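Local coordinates for ricin B-related lectin (Polyporus squamosus, PDB 5MUA), which is a papain-like fungal chimerolectin that binds galactose and calcium, takes up the cysteine-protease inhibitor E-64, and probably works as a calcium-activated protease, at residues D209-V214 with E266-T271; G217-W222 with L234-M239. All coordinates share one frame; numbering follows the deposited sequence. Where two conformers were deposited one is given.

Helix 208-226 serves both contacts: its first turns meet the 266-271 loop in contact 1, and a later part lies against strand 233-243 in contact 2. The two centres are about 11 Å apart, and both segments of contact 2 fall, in sequence, between those of contact 1. They touch directly where Ala212 CB of contact 1 meets Leu238 CD1 of contact 2 at 3.4 Å. Contact 1 borders the inhibitor pocket, the Gln268 side chain lying about 4 Å from bound E64 at nearest, whereas the Leu234 side chain of contact 2 comes no nearer than about 14 Å to a bound E64. Both contacts also touch the second subunit.

Contact 1: residues D209-V214 with E266-T271; sequences DDFATV and EPQNGT. With CA (calcium ion), chain H; CA (calcium ion), chain I.
Asp209 OD2, two residues before the Phe211 that packs on Pro267 and Gln268, is shared by two calcium ions, at 2.3 Å from one (chain I) and 2.6 Å from the other (chain H). This is the start of helix 208-226 in a papain-like fold, where Cys208 and Asp209 both belong to the E64 pocket. Asp209 OD1 and Asp210 OD2 also bind the chain H ion, while Asp176 and Ser175 of the second subunit add ligands to the cluster, so the ions join the two chains. Across from the helix, the 266-271 turn docks without any hydrogen bond. Gln268 CG sits over the centre of the Phe211 ring, 3.5 Å from its centroid and 14° off the normal, a CH-pi contact. With chi1 at -67°, CG is swung beside the backbone N, and the extended chain beyond it crosses the phenyl side chain at about a right angle. Pro267 packs beside it on the helix backbone, its CB 3.5 Å from Phe211 O and its CG against Phe211 CB and Ala212 CB. The Glu266 carboxylate has a partner on each oxygen: OE2 is hydrogen-bonded to His248 NE2, another residue of the E64 pocket, while OE1, through its anti lone pair, accepts from Gln268 N at 3.0 Å with an N-H...O angle of 166°.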
ATOM      1  N   ASP B 209      -3.065 -10.392   2.777  1.00 11.14           N
ATOM      2  CA  ASP B 209      -3.543  -9.120   2.348  1.00 12.73           C
ATOM      3  C   ASP B 209      -2.554  -8.000   2.645  1.00 11.98           C
ATOM      4  O   ASP B 209      -2.414  -7.069   1.838  1.00 11.33           O
ATOM      5  CB  ASP B 209      -4.956  -8.804   2.839  1.00 11.43           C
ATOM      6  CG  ASP B 209      -5.083  -8.745   4.381  1.00 12.37           C
ATOM      7  OD1 ASP B 209      -4.832  -7.669   4.965  1.00 11.22           O
ATOM      8  OD2 ASP B 209      -5.381  -9.829   4.952  1.00 12.79           O
ATOM      9  N   ASP B 210      -1.888  -8.058   3.774  1.00 11.02           N
ATOM     10  CA  ASP B 210      -0.987  -6.997   4.187  1.00 11.38           C
ATOM     11  C   ASP B 210       0.311  -7.038   3.357  1.00 11.23           C
ATOM     12  O   ASP B 210       0.780  -6.034   2.902  1.00 11.28           O
ATOM     13  CB  ASP B 210      -0.712  -7.093   5.674  1.00 11.46           C
ATOM     14  CG  ASP B 210      -1.981  -6.957   6.462  1.00 11.43           C
ATOM     15  OD1 ASP B 210      -2.528  -5.831   6.448  1.00 11.54           O
ATOM     16  OD2 ASP B 210      -2.466  -7.996   6.952  1.00 10.61           O
ATOM     17  N   PHE B 211       0.853  -8.246   3.163  1.00 11.10           N
ATOM     18  CA  PHE B 211       2.027  -8.394   2.315  1.00 12.23           C
ATOM     19  C   PHE B 211       1.748  -7.828   0.945  1.00 11.52           C
ATOM     20  O   PHE B 211       2.605  -7.074   0.449  1.00 13.19           O
ATOM     21  CB  PHE B 211       2.452  -9.845   2.189  1.00 12.53           C
ATOM     22  CG  PHE B 211       3.176 -10.371   3.409  1.00 11.55           C
ATOM     23  CD1 PHE B 211       4.550 -10.219   3.541  1.00 11.95           C
ATOM     24  CD2 PHE B 211       2.465 -10.965   4.456  1.00 11.96           C
ATOM     25  CE1 PHE B 211       5.209 -10.645   4.665  1.00 12.23           C
ATOM     26  CE2 PHE B 211       3.121 -11.426   5.585  1.00 11.63           C
ATOM     27  CZ  PHE B 211       4.506 -11.233   5.699  1.00 12.44           C
ATOM     28  N   ALA B 212       0.608  -8.169   0.335  1.00 11.64           N
ATOM     29  CA  ALA B 212       0.329  -7.746  -1.017  1.00 10.68           C
ATOM     30  C   ALA B 212       0.067  -6.218  -1.138  1.00 11.42           C
ATOM     31  O   ALA B 212       0.503  -5.525  -2.059  1.00 11.17           O
ATOM     32  CB  ALA B 212      -0.781  -8.581  -1.641  1.00 10.75           C
ATOM     33  N   THR B 213      -0.646  -5.711  -0.155  1.00 10.82           N
ATOM     34  CA  THR B 213      -0.964  -4.273  -0.150  1.00 10.96           C
ATOM     35  C   THR B 213       0.266  -3.458   0.154  1.00 10.91           C
ATOM     36  O   THR B 213       0.472  -2.427  -0.473  1.00 11.22           O
ATOM     37  CB  THR B 213      -2.086  -3.972   0.873  1.00 12.36           C
ATOM     38  OG1 THR B 213      -3.246  -4.608   0.420  1.00 16.84           O
ATOM     39  CG2 THR B 213      -2.397  -2.447   0.950  1.00 13.89           C
ATOM     40  N   VAL B 214       1.062  -3.851   1.147  1.00 10.26           N
ATOM     41  CA  VAL B 214       2.233  -3.130   1.529  1.00 10.98           C
ATOM     42  C   VAL B 214       3.244  -3.168   0.346  1.00 11.54           C
ATOM     43  O   VAL B 214       3.851  -2.140   0.062  1.00 10.97           O
ATOM     44  CB  VAL B 214       2.874  -3.634   2.853  1.00 11.91           C
ATOM     45  CG1 VAL B 214       4.241  -3.017   3.101  1.00 12.55           C
ATOM     46  CG2 VAL B 214       1.950  -3.287   4.019  1.00 11.91           C
ATOM     47  N   GLU B 266       4.687 -13.473  -5.237  1.00 12.28           N
ATOM     48  CA  GLU B 266       4.355 -13.751  -3.843  1.00 13.13           C
ATOM     49  C   GLU B 266       5.124 -12.791  -2.936  1.00 12.74           C
ATOM     50  O   GLU B 266       6.316 -12.981  -2.712  1.00 12.78           O
ATOM     51  CB  GLU B 266       4.661 -15.206  -3.496  1.00 12.90           C
ATOM     52  CG  GLU B 266       4.529 -15.529  -2.019  1.00 13.16           C
ATOM     53  CD  GLU B 266       3.161 -15.073  -1.544  1.00 15.01           C
ATOM     54  OE1 GLU B 266       3.122 -14.136  -0.786  1.00 16.76           O
ATOM     55  OE2 GLU B 266       2.190 -15.686  -1.973  1.00 14.84           O
ATOM     56  N   PRO B 267       4.458 -11.754  -2.350  1.00 12.93           N
ATOM     57  CA  PRO B 267       5.215 -10.761  -1.611  1.00 12.58           C
ATOM     58  C   PRO B 267       5.717 -11.236  -0.209  1.00 12.57           C
ATOM     59  O   PRO B 267       6.506 -10.539   0.390  1.00 13.51           O
ATOM     60  CB  PRO B 267       4.189  -9.603  -1.430  1.00 13.52           C
ATOM     61  CG  PRO B 267       2.889 -10.293  -1.444  1.00 13.80           C
ATOM     62  CD  PRO B 267       3.058 -11.326  -2.536  1.00 13.23           C
ATOM     63  N   GLN B 268       5.310 -12.410   0.252  1.00 13.97           N
ATOM     64  CA  GLN B 268       5.902 -12.993   1.455  1.00 14.14           C
ATOM     65  C   GLN B 268       7.292 -13.527   1.231  1.00 15.79           C
ATOM     66  O   GLN B 268       8.068 -13.456   2.179  1.00 17.49           O
ATOM     67  CB  GLN B 268       5.104 -14.155   1.993  1.00 14.88           C
ATOM     68  CG  GLN B 268       3.778 -13.658   2.509  1.00 16.07           C
ATOM     69  CD  GLN B 268       2.982 -14.770   3.089  1.00 16.88           C
ATOM     70  OE1 GLN B 268       3.496 -15.591   3.870  1.00 18.62           O
ATOM     71  NE2 GLN B 268       1.743 -14.813   2.739  1.00 16.43           N
ATOM     72  N   ASN B 269       7.656 -13.919  -0.013  1.00 15.40           N
ATOM     73  CA  ASN B 269       8.978 -14.560  -0.182  1.00 15.23           C
ATOM     74  C   ASN B 269       9.662 -14.226  -1.488  1.00 16.91           C
ATOM     75  O   ASN B 269      10.662 -14.839  -1.820  1.00 15.53           O
ATOM     76  CB  ASN B 269       8.875 -16.063  -0.044  1.00 16.73           C
ATOM     77  CG  ASN B 269       7.982 -16.716  -1.108  1.00 16.87           C
ATOM     78  OD1 ASN B 269       7.736 -16.191  -2.166  1.00 16.89           O
ATOM     79  ND2 ASN B 269       7.431 -17.848  -0.770  1.00 19.60           N
ATOM     80  N   GLY B 270       9.120 -13.284  -2.244  1.00 15.29           N
ATOM     81  CA  GLY B 270       9.830 -12.767  -3.420  1.00 14.95           C
ATOM     82  C   GLY B 270       9.859 -13.694  -4.649  1.00 15.49           C
ATOM     83  O   GLY B 270      10.679 -13.468  -5.525  1.00 16.35           O
ATOM     84  N   THR B 271       9.007 -14.712  -4.704  1.00 15.86           N
ATOM     85  CA  THR B 271       8.969 -15.672  -5.788  1.00 16.34           C
ATOM     86  C   THR B 271       7.919 -15.340  -6.801  1.00 17.43           C
ATOM     87  O   THR B 271       6.972 -14.614  -6.510  1.00 17.46           O
ATOM     88  CB  THR B 271       8.796 -17.105  -5.304  1.00 17.46           C
ATOM     89  OG1 THR B 271       7.558 -17.205  -4.601  1.00 16.81           O
ATOM     90  CG2 THR B 271       9.974 -17.574  -4.377  1.00 17.01           C
TER
HETATM   91 CA    CA H 306      -4.790  -8.629   7.196  1.00 10.34          CA
HETATM   92 CA    CA I 307      -6.469 -11.496   6.163  0.50  9.06          CA
HETATM   93  O   HOH W   1      -4.784  -6.194   7.731  1.00 10.53           O
HETATM   94  O   HOH W   2      -7.742 -13.506   7.039  1.00 13.20           O

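Contact 2: residues G217-W222 with L234-M239; sequences GAVAKW and LLCGLM
Val219 and Cys236 meet where helix 208-226 lies on the lead-in to strand 237-239, a helix-on-sheet packing within the papain-like part of the chain. From its root outward, CB and both methyls of the valine have a partner. CB faces Cys236 CB at 4.0 Å. One branch, CG1, continues to the same Cys236 CB at 3.9 Å and also borders Leu234, whose CB and CD1 both come near it. The other branch, CG2, rests 3.8 Å from Cys236 SG. Chi1 of 175° carries CG1 trans to the backbone N and spreads the two methyls across the cysteine, one on its CB and one on its sulfur. Cys236 SG likewise lies trans to its own N (chi1 180°), which lays the sulfur alongside the valine. One turn farther along the helix, the Trp222 indole meets Leu234 CD1 at its edge, near the ring plane, 3.5 Å from CE3; the same methyl lies 3.6 Å from Val219 O. Leu234 is modelled in two conformers, so its contacts describe one of them. Ile190 of helix 184-194 touches both Val219 and Trp222, and Phe253 of the adjoining strand 246-255 touches Cys236. The backbone of Cys236 is held separately, its O accepting from Lys216 NZ on the helix. Between the two segments no hydrogen bond or salt bridge forms; methyls, a thiol and an indole edge meet, so attraction here is probably mostly dispersive and depends on fit of shape more than on direction.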
ATOM      1  N   GLY B 217       2.290  -0.710  -2.241  1.00 10.55           N
ATOM      2  CA  GLY B 217       2.746   0.622  -1.810  1.00 10.62           C
ATOM      3  C   GLY B 217       4.234   0.869  -1.873  1.00 10.94           C
ATOM      4  O   GLY B 217       4.711   2.022  -2.219  1.00 11.69           O
ATOM      5  N   ALA B 218       5.012  -0.169  -1.574  1.00 11.71           N
ATOM      6  CA  ALA B 218       6.478  -0.077  -1.718  1.00 11.23           C
ATOM      7  C   ALA B 218       6.899   0.283  -3.154  1.00 11.55           C
ATOM      8  O   ALA B 218       7.805   1.061  -3.352  1.00 10.17           O
ATOM      9  CB  ALA B 218       7.164  -1.368  -1.264  1.00 11.85           C
ATOM     10  N   VAL B 219       6.212  -0.309  -4.128  1.00 11.39           N
ATOM     11  CA  VAL B 219       6.538  -0.088  -5.553  1.00 11.35           C
ATOM     12  C   VAL B 219       6.163   1.353  -5.838  1.00 11.25           C
ATOM     13  O   VAL B 219       6.980   2.064  -6.440  1.00 10.42           O
ATOM     14  CB  VAL B 219       5.814  -1.049  -6.485  1.00 10.56           C
ATOM     15  CG1 VAL B 219       6.115  -0.684  -7.936  1.00 12.03           C
ATOM     16  CG2 VAL B 219       6.343  -2.446  -6.207  1.00 10.36           C
ATOM     17  N   ALA B 220       4.999   1.785  -5.350  1.00 11.79           N
ATOM     18  CA  ALA B 220       4.570   3.178  -5.624  1.00 12.30           C
ATOM     19  C   ALA B 220       5.603   4.194  -5.036  1.00 11.98           C
ATOM     20  O   ALA B 220       5.946   5.182  -5.661  1.00 10.61           O
ATOM     21  CB  ALA B 220       3.186   3.424  -5.070  1.00 13.09           C
ATOM     22  N   LYS B 221       6.065   3.977  -3.805  1.00 12.21           N
ATOM     23  CA  LYS B 221       7.040   4.881  -3.197  1.00 12.77           C
ATOM     24  C   LYS B 221       8.351   4.821  -3.941  1.00 11.89           C
ATOM     25  O   LYS B 221       8.980   5.852  -4.133  1.00 12.45           O
ATOM     26  CB  LYS B 221       7.253   4.609  -1.680  1.00 14.25           C
ATOM     27  CG  LYS B 221       5.977   4.786  -0.836  1.00 16.12           C
ATOM     28  CD  LYS B 221       6.238   4.522   0.652  1.00 19.29           C
ATOM     29  CE  LYS B 221       7.083   5.650   1.240  1.00 21.28           C
ATOM     30  NZ  LYS B 221       7.160   5.760   2.729  1.00 22.11           N
ATOM     31  N   TRP B 222       8.770   3.638  -4.353  1.00 11.86           N
ATOM     32  CA  TRP B 222       9.998   3.542  -5.169  1.00 12.54           C
ATOM     33  C   TRP B 222       9.918   4.384  -6.450  1.00 12.24           C
ATOM     34  O   TRP B 222      10.895   5.078  -6.818  1.00 11.55           O
ATOM     35  CB  TRP B 222      10.329   2.076  -5.449  1.00 13.48           C
ATOM     36  CG  TRP B 222      11.659   1.832  -6.124  1.00 14.90           C
ATOM     37  CD1 TRP B 222      12.912   1.661  -5.529  1.00 15.48           C
ATOM     38  CD2 TRP B 222      11.846   1.660  -7.521  1.00 14.35           C
ATOM     39  NE1 TRP B 222      13.860   1.390  -6.528  1.00 16.04           N
ATOM     40  CE2 TRP B 222      13.232   1.403  -7.745  1.00 14.97           C
ATOM     41  CE3 TRP B 222      10.984   1.686  -8.599  1.00 13.64           C
ATOM     42  CZ2 TRP B 222      13.738   1.133  -9.044  1.00 15.04           C
ATOM     43  CZ3 TRP B 222      11.475   1.439  -9.876  1.00 13.25           C
ATOM     44  CH2 TRP B 222      12.839   1.175 -10.079  1.00 13.56           C
ATOM     45  N   LEU B 234       4.033   3.081 -12.221  1.00 11.36           N
ATOM     46  CA  LEU B 234       4.655   1.763 -12.258  0.80 11.43           C
ATOM     47  C   LEU B 234       3.603   0.685 -12.113  1.00 11.57           C
ATOM     48  O   LEU B 234       2.775   0.730 -11.169  1.00 11.32           O
ATOM     49  CB  LEU B 234       5.693   1.637 -11.127  0.80 11.64           C
ATOM     50  CG  LEU B 234       6.845   2.657 -11.043  0.80 11.90           C
ATOM     51  CD1 LEU B 234       7.827   2.250  -9.985  0.80 11.61           C
ATOM     52  CD2 LEU B 234       7.571   2.924 -12.354  0.80 12.33           C
ATOM     53  N   LEU B 235       3.602  -0.299 -13.008  1.00 12.42           N
ATOM     54  CA  LEU B 235       2.653  -1.409 -12.918  1.00 12.07           C
ATOM     55  C   LEU B 235       2.974  -2.323 -11.765  1.00 11.62           C
ATOM     56  O   LEU B 235       4.025  -2.892 -11.724  1.00 11.47           O
ATOM     57  CB  LEU B 235       2.613  -2.253 -14.204  1.00 13.71           C
ATOM     58  CG  LEU B 235       1.577  -3.405 -14.182  1.00 14.83           C
ATOM     59  CD1 LEU B 235       0.149  -2.938 -13.898  1.00 16.00           C
ATOM     60  CD2 LEU B 235       1.655  -4.202 -15.445  1.00 15.83           C
ATOM     61  N   CYS B 236       2.052  -2.397 -10.790  1.00 11.67           N
ATOM     62  CA  CYS B 236       2.194  -3.389  -9.738  1.00 11.89           C
ATOM     63  C   CYS B 236       0.770  -3.767  -9.362  1.00 12.71           C
ATOM     64  O   CYS B 236       0.099  -3.033  -8.685  1.00 12.41           O
ATOM     65  CB  CYS B 236       2.926  -2.831  -8.514  1.00 12.83           C
ATOM     66  SG  CYS B 236       3.098  -4.072  -7.200  1.00 13.59           S
ATOM     67  N   GLY B 237       0.338  -4.904  -9.816  1.00 12.26           N
ATOM     68  CA  GLY B 237      -1.021  -5.381  -9.531  1.00 12.53           C
ATOM     69  C   GLY B 237      -1.198  -5.988  -8.150  1.00 12.14           C
ATOM     70  O   GLY B 237      -0.252  -6.562  -7.575  1.00 12.71           O
ATOM     71  N   LEU B 238      -2.404  -5.822  -7.657  1.00 11.23           N
ATOM     72  CA  LEU B 238      -2.932  -6.528  -6.466  1.00 13.06           C
ATOM     73  C   LEU B 238      -4.033  -7.468  -6.942  1.00 12.89           C
ATOM     74  O   LEU B 238      -4.865  -7.060  -7.789  1.00 12.76           O
ATOM     75  CB  LEU B 238      -3.482  -5.548  -5.443  1.00 12.61           C
ATOM     76  CG  LEU B 238      -4.167  -6.124  -4.193  1.00 13.51           C
ATOM     77  CD1 LEU B 238      -3.163  -6.958  -3.409  1.00 13.52           C
ATOM     78  CD2 LEU B 238      -4.597  -4.985  -3.320  1.00 15.12           C
ATOM     79  N   MET B 239      -4.021  -8.724  -6.452  1.00 11.17           N
ATOM     80  CA  MET B 239      -5.092  -9.656  -6.747  1.00 12.82           C
ATOM     81  C   MET B 239      -5.504 -10.360  -5.427  1.00 12.84           C
ATOM     82  O   MET B 239      -4.692 -10.596  -4.591  1.00 11.56           O
ATOM     83  CB  MET B 239      -4.626 -10.743  -7.761  1.00 14.65           C
ATOM     84  CG  MET B 239      -5.229 -10.554  -9.101  1.00 16.67           C
ATOM     85  SD  MET B 239      -4.469 -11.806 -10.137  1.00 16.34           S
ATOM     86  CE  MET B 239      -4.912 -10.945 -11.635  1.00 18.73           C
TER